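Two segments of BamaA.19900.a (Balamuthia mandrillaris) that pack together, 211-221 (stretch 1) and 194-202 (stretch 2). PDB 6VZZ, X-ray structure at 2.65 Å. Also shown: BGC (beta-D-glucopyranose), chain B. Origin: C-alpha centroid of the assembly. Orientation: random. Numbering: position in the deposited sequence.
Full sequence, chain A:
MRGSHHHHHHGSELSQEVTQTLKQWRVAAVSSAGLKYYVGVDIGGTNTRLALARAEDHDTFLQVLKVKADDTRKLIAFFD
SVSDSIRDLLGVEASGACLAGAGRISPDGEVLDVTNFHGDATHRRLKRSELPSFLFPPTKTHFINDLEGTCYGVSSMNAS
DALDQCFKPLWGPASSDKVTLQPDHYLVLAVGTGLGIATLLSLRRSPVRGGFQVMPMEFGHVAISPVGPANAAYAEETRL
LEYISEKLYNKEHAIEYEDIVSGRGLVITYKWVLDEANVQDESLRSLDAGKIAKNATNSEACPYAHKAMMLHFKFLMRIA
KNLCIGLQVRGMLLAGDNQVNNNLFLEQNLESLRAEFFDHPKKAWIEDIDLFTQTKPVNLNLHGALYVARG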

ATOM      1  N   GLY A 211       7.559  16.844   9.413  1.00 86.59           N
ATOM      2  CA  GLY A 211       7.082  15.802  10.302  1.00 77.84           C
ATOM      3  C   GLY A 211       6.816  14.499   9.564  1.00 80.40           C
ATOM      4  O   GLY A 211       7.035  14.372   8.360  1.00 80.54           O
ATOM      5  N   PHE A 212       6.334  13.515  10.323  1.00 64.33           N
ATOM      6  CA  PHE A 212       5.889  12.238   9.777  1.00 55.04           C
ATOM      7  C   PHE A 212       4.371  12.165   9.809  1.00 52.02           C
ATOM      8  O   PHE A 212       3.755  12.418  10.848  1.00 55.91           O
ATOM      9  CB  PHE A 212       6.465  11.060  10.565  1.00 52.31           C
ATOM     10  CG  PHE A 212       7.773  10.566  10.039  1.00 51.23           C
ATOM     11  CD1 PHE A 212       7.917  10.253   8.699  1.00 46.49           C
ATOM     12  CD2 PHE A 212       8.870  10.433  10.883  1.00 50.37           C
ATOM     13  CE1 PHE A 212       9.136   9.805   8.207  1.00 44.47           C
ATOM     14  CE2 PHE A 212      10.089   9.985  10.400  1.00 46.07           C
ATOM     15  CZ  PHE A 212      10.223   9.674   9.062  1.00 45.25           C
ATOM     16  N   GLN A 213       3.771  11.808   8.681  1.00 46.44           N
ATOM     17  CA  GLN A 213       2.356  11.480   8.640  1.00 42.49           C
ATOM     18  C   GLN A 213       2.191   9.970   8.773  1.00 39.93           C
ATOM     19  O   GLN A 213       3.002   9.196   8.259  1.00 41.06           O
ATOM     20  CB  GLN A 213       1.704  11.988   7.350  1.00 40.59           C
ATOM     21  CG  GLN A 213       1.613  13.517   7.269  1.00 37.23           C
ATOM     22  CD  GLN A 213       0.921  13.995   6.004  1.00 44.34           C
ATOM     23  OE1 GLN A 213       1.526  14.067   4.936  1.00 45.87           O
ATOM     24  NE2 GLN A 213      -0.363  14.304   6.117  1.00 50.02           N
ATOM     25  N   VAL A 214       1.163   9.557   9.493  1.00 39.76           N
ATOM     26  CA  VAL A 214       0.876   8.148   9.716  1.00 34.03           C
ATOM     27  C   VAL A 214      -0.258   7.742   8.791  1.00 35.94           C
ATOM     28  O   VAL A 214      -1.288   8.429   8.718  1.00 33.91           O
ATOM     29  CB  VAL A 214       0.511   7.879  11.186  1.00 35.52           C
ATOM     30  CG1 VAL A 214       0.239   6.396  11.415  1.00 36.43           C
ATOM     31  CG2 VAL A 214       1.617   8.363  12.107  1.00 38.75           C
ATOM     32  N   MET A 215      -0.073   6.628   8.080  1.00 35.97           N
ATOM     33  CA  MET A 215      -1.166   6.049   7.332  1.00 34.88           C
ATOM     34  C   MET A 215      -1.509   4.681   7.898  1.00 35.07           C
ATOM     35  O   MET A 215      -0.673   3.766   7.837  1.00 35.62           O
ATOM     36  CB  MET A 215      -0.832   5.938   5.853  1.00 33.94           C
ATOM     37  CG  MET A 215      -2.062   5.575   5.049  1.00 34.66           C
ATOM     38  SD  MET A 215      -1.753   5.247   3.318  1.00 50.28           S
ATOM     39  CE  MET A 215      -3.430   4.783   2.822  1.00 37.25           C
ATOM     40  N   PRO A 216      -2.714   4.485   8.431  1.00 33.50           N
ATOM     41  CA  PRO A 216      -3.099   3.152   8.899  1.00 31.87           C
ATOM     42  C   PRO A 216      -3.431   2.255   7.724  1.00 34.60           C
ATOM     43  O   PRO A 216      -3.872   2.717   6.666  1.00 33.37           O
ATOM     44  CB  PRO A 216      -4.332   3.420   9.770  1.00 34.21           C
ATOM     45  CG  PRO A 216      -4.888   4.694   9.262  1.00 30.70           C
ATOM     46  CD  PRO A 216      -3.743   5.499   8.714  1.00 32.11           C
ATOM     47  N   MET A 217      -3.204   0.956   7.913  1.00 32.92           N
ATOM     48  CA  MET A 217      -3.343   0.001   6.828  1.00 33.02           C
ATOM     49  C   MET A 217      -3.884  -1.327   7.357  1.00 35.59           C
ATOM     50  O   MET A 217      -3.859  -1.606   8.560  1.00 32.72           O
ATOM     51  CB  MET A 217      -2.005  -0.212   6.114  1.00 30.99           C
ATOM     52  CG  MET A 217      -1.461   1.004   5.401  1.00 33.16           C
ATOM     53  SD  MET A 217       0.139   0.688   4.617  1.00 35.20           S
ATOM     54  CE  MET A 217       0.337   2.196   3.664  1.00 33.46           C
ATOM     55  N   GLU A 218      -4.360  -2.162   6.429  1.00 33.06           N
ATOM     56  CA  GLU A 218      -4.889  -3.474   6.779  1.00 33.60           C
ATOM     57  C   GLU A 218      -4.252  -4.575   5.937  1.00 32.26           C
ATOM     58  O   GLU A 218      -4.898  -5.570   5.610  1.00 34.23           O
ATOM     59  CB  GLU A 218      -6.407  -3.493   6.631  1.00 32.85           C
ATOM     60  CG  GLU A 218      -7.132  -2.725   7.719  1.00 31.72           C
ATOM     61  CD  GLU A 218      -6.959  -3.377   9.081  1.00 37.76           C
ATOM     62  OE1 GLU A 218      -6.712  -4.614   9.136  1.00 38.77           O
ATOM     63  OE2 GLU A 218      -7.050  -2.649  10.098  1.00 38.03           O
ATOM     64  N   PHE A 219      -2.974  -4.421   5.595  1.00 31.53           N
ATOM     65  CA  PHE A 219      -2.338  -5.334   4.657  1.00 30.95           C
ATOM     66  C   PHE A 219      -2.133  -6.729   5.220  1.00 33.93           C
ATOM     67  O   PHE A 219      -1.821  -7.645   4.451  1.00 35.51           O
ATOM     68  CB  PHE A 219      -1.004  -4.759   4.172  1.00 29.79           C
ATOM     69  CG  PHE A 219      -1.142  -3.902   2.939  1.00 32.09           C
ATOM     70  CD1 PHE A 219      -1.459  -4.484   1.713  1.00 31.88           C
ATOM     71  CD2 PHE A 219      -0.985  -2.528   3.006  1.00 29.98           C
ATOM     72  CE1 PHE A 219      -1.604  -3.717   0.576  1.00 30.12           C
ATOM     73  CE2 PHE A 219      -1.127  -1.751   1.876  1.00 32.71           C
ATOM     74  CZ  PHE A 219      -1.440  -2.350   0.655  1.00 33.55           C
ATOM     75  N   GLY A 220      -2.321  -6.934   6.522  1.00 31.14           N
ATOM     76  CA  GLY A 220      -2.223  -8.291   7.024  1.00 34.54           C
ATOM     77  C   GLY A 220      -3.269  -9.216   6.436  1.00 37.64           C
ATOM     78  O   GLY A 220      -3.096 -10.441   6.463  1.00 37.06           O
ATOM     79  N   HIS A 221      -4.341  -8.656   5.881  1.00 34.65           N
ATOM     80  CA  HIS A 221      -5.461  -9.443   5.400  1.00 37.27           C
ATOM     81  C   HIS A 221      -5.458  -9.640   3.888  1.00 35.07           C
ATOM     82  O   HIS A 221      -6.402 -10.226   3.356  1.00 35.26           O
ATOM     83  CB  HIS A 221      -6.767  -8.800   5.870  1.00 33.43           C
ATOM     84  CG  HIS A 221      -6.833  -8.630   7.356  1.00 36.86           C
ATOM     85  ND1 HIS A 221      -7.029  -9.689   8.219  1.00 36.79           N
ATOM     86  CD2 HIS A 221      -6.703  -7.530   8.136  1.00 34.71           C
ATOM     87  CE1 HIS A 221      -7.025  -9.246   9.464  1.00 34.36           C
ATOM     88  NE2 HIS A 221      -6.831  -7.940   9.439  1.00 34.35           N
TER
HETATM   89  C2  BGC B 401      -6.305  -5.968  12.373  1.00 34.07           C
HETATM   90  C3  BGC B 401      -5.476  -4.694  12.339  1.00 34.86           C
HETATM   91  C4  BGC B 401      -4.469  -4.695  13.482  1.00 35.95           C
HETATM   92  C5  BGC B 401      -3.642  -5.975  13.427  1.00 37.40           C
HETATM   93  C6  BGC B 401      -2.635  -6.104  14.545  1.00 34.53           C
HETATM   94  C1  BGC B 401      -5.370  -7.167  12.357  1.00 35.01           C
HETATM   95  O1  BGC B 401      -6.073  -8.354  12.302  1.00 39.30           O
HETATM   96  O2  BGC B 401      -7.188  -6.009  11.259  1.00 36.32           O
HETATM   97  O3  BGC B 401      -6.316  -3.550  12.406  1.00 35.93           O
HETATM   98  O4  BGC B 401      -3.591  -3.586  13.358  1.00 32.47           O
HETATM   99  O5  BGC B 401      -4.523  -7.104  13.501  1.00 36.44           O
HETATM  100  O6  BGC B 401      -3.215  -5.829  15.803  1.00 37.00           O
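Stretch 2, residues 194-202: GLGIATLLS

Stretch 2 is extended from Leu195 to Leu201 and runs antiparallel to the strand that begins at Gln213: the two N-to-C directions differ by 158°, and the axes approach to 4.8 Å. The register follows from the nearest CA pairs, Gln213 CA to Leu201 CA at 5.0 Å, Val214 CA to Leu200 CA at 4.9 Å and Met215 CA to Thr199 CA at 5.3 Å. Two hydrogen-bonded pairs fix it. Leu201 N donates to Gln213 O (2.7 Å, 171°) and Gln213 N to Leu201 O (3.0 Å, 158°); Met215 N donates to Thr199 O (3.0 Å, 169°) and Thr199 N to Met215 O (3.2 Å, 159°). Val214 and Leu200 lie between them as a non-hydrogen-bonded pair.

Past this ladder, water joins the backbones. One molecule accepts from Gly220 N (2.9 Å) and donates to Leu195 O (2.8 Å); another accepts from Met217 N (2.9 Å) and donates to Ile197 O (2.8 Å). At Gly220, phi/psi of -63/-19, an ideal CB would lie 2.3 Å from Leu195 O, a clash that glycine avoids.

Side chains alternate between the sheet faces. Leu200 shares one with Val214, CD2 to Val214 CG2 at 4.2 Å, and its CB lies over one face of the Phe212 ring, whose edge meets Leu201 O (3.4 Å from Phe212 CD1). Leu201 and Thr199 occupy the other face with Gln213 and Met215. Here Leu201 CD1 packs 3.7 Å from Met215 CB, while Thr199 OG1 approaches Met217 CE at 3.1 Å. Ile197, whose CA-to-CB bond points toward stretch 1, places CD1 3.7 Å from Phe219 CB and CG2 4.3 Å from Met217 SD, extending the apolar contact beyond the paired strands.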

ATOM      1  N   GLY A 194      -2.659 -10.549  15.588  1.00 38.23           N
ATOM      2  CA  GLY A 194      -2.822 -10.355  14.163  1.00 38.35           C
ATOM      3  C   GLY A 194      -1.537  -9.848  13.532  1.00 41.70           C
ATOM      4  O   GLY A 194      -0.521  -9.669  14.206  1.00 43.50           O
ATOM      5  N   LEU A 195      -1.603  -9.638  12.216  1.00 38.97           N
ATOM      6  CA  LEU A 195      -0.526  -8.997  11.469  1.00 37.14           C
ATOM      7  C   LEU A 195      -0.867  -7.518  11.300  1.00 39.11           C
ATOM      8  O   LEU A 195      -1.769  -7.162  10.529  1.00 36.49           O
ATOM      9  CB  LEU A 195      -0.319  -9.670  10.118  1.00 36.91           C
ATOM     10  CG  LEU A 195       0.777  -9.050   9.245  1.00 36.04           C
ATOM     11  CD1 LEU A 195       2.009  -8.748  10.080  1.00 33.54           C
ATOM     12  CD2 LEU A 195       1.115  -9.971   8.079  1.00 36.47           C
ATOM     13  N   GLY A 196      -0.147  -6.661  12.018  1.00 35.04           N
ATOM     14  CA  GLY A 196      -0.371  -5.231  11.970  1.00 32.90           C
ATOM     15  C   GLY A 196       0.611  -4.554  11.026  1.00 36.61           C
ATOM     16  O   GLY A 196       1.805  -4.865  11.030  1.00 35.38           O
ATOM     17  N   ILE A 197       0.097  -3.614  10.231  1.00 33.11           N
ATOM     18  CA  ILE A 197       0.907  -2.916   9.237  1.00 35.08           C
ATOM     19  C   ILE A 197       0.439  -1.471   9.107  1.00 34.35           C
ATOM     20  O   ILE A 197      -0.753  -1.211   8.906  1.00 36.19           O
ATOM     21  CB  ILE A 197       0.852  -3.627   7.872  1.00 35.13           C
ATOM     22  CG1 ILE A 197       1.597  -4.963   7.938  1.00 32.68           C
ATOM     23  CG2 ILE A 197       1.442  -2.735   6.797  1.00 32.48           C
ATOM     24  CD1 ILE A 197       1.514  -5.761   6.695  1.00 33.31           C
ATOM     25  N   ALA A 198       1.381  -0.533   9.206  1.00 32.56           N
ATOM     26  CA  ALA A 198       1.139   0.878   8.945  1.00 32.28           C
ATOM     27  C   ALA A 198       2.386   1.460   8.285  1.00 35.91           C
ATOM     28  O   ALA A 198       3.416   0.791   8.170  1.00 34.44           O
ATOM     29  CB  ALA A 198       0.780   1.625  10.231  1.00 31.86           C
ATOM     30  N   THR A 199       2.304   2.713   7.840  1.00 32.85           N
ATOM     31  CA  THR A 199       3.431   3.339   7.157  1.00 34.12           C
ATOM     32  C   THR A 199       3.639   4.757   7.664  1.00 36.81           C
ATOM     33  O   THR A 199       2.690   5.543   7.734  1.00 35.68           O
ATOM     34  CB  THR A 199       3.223   3.376   5.635  1.00 35.14           C
ATOM     35  OG1 THR A 199       3.012   2.048   5.150  1.00 36.11           O
ATOM     36  CG2 THR A 199       4.451   3.971   4.931  1.00 33.61           C
ATOM     37  N   LEU A 200       4.885   5.081   8.003  1.00 38.45           N
ATOM     38  CA  LEU A 200       5.294   6.453   8.280  1.00 37.72           C
ATOM     39  C   LEU A 200       5.619   7.127   6.952  1.00 35.84           C
ATOM     40  O   LEU A 200       6.516   6.679   6.235  1.00 39.34           O
ATOM     41  CB  LEU A 200       6.502   6.474   9.219  1.00 38.07           C
ATOM     42  CG  LEU A 200       6.268   6.119  10.695  1.00 38.01           C
ATOM     43  CD1 LEU A 200       7.558   5.718  11.388  1.00 35.10           C
ATOM     44  CD2 LEU A 200       5.625   7.291  11.431  1.00 40.09           C
ATOM     45  N   LEU A 201       4.891   8.187   6.621  1.00 36.33           N
ATOM     46  CA  LEU A 201       4.980   8.833   5.318  1.00 37.21           C
ATOM     47  C   LEU A 201       5.715  10.163   5.416  1.00 42.28           C
ATOM     48  O   LEU A 201       5.519  10.927   6.368  1.00 45.39           O
ATOM     49  CB  LEU A 201       3.586   9.080   4.729  1.00 39.08           C
ATOM     50  CG  LEU A 201       2.693   7.880   4.418  1.00 38.83           C
ATOM     51  CD1 LEU A 201       1.318   8.331   3.973  1.00 34.52           C
ATOM     52  CD2 LEU A 201       3.339   7.046   3.349  1.00 37.26           C
ATOM     53  N   SER A 202       6.536  10.446   4.408  1.00 40.56           N
ATOM     54  CA  SER A 202       7.156  11.755   4.202  1.00 44.62           C
ATOM     55  C   SER A 202       6.781  12.252   2.809  1.00 45.18           C
ATOM     56  O   SER A 202       7.546  12.074   1.858  1.00 50.12           O
ATOM     57  CB  SER A 202       8.681  11.687   4.357  1.00 48.74           C
ATOM     58  OG  SER A 202       9.061  11.843   5.710  1.00 53.77           O
TER
HETATM   59  O   HOH W   1      -2.983  -5.321   8.813  1.00 34.71           O
HETATM   60  O   HOH W   2      -3.008  -2.873  10.570  1.00 33.86           O
HETATM   61  O   HOH W   3      -2.395   0.280  10.657  1.00 34.51           O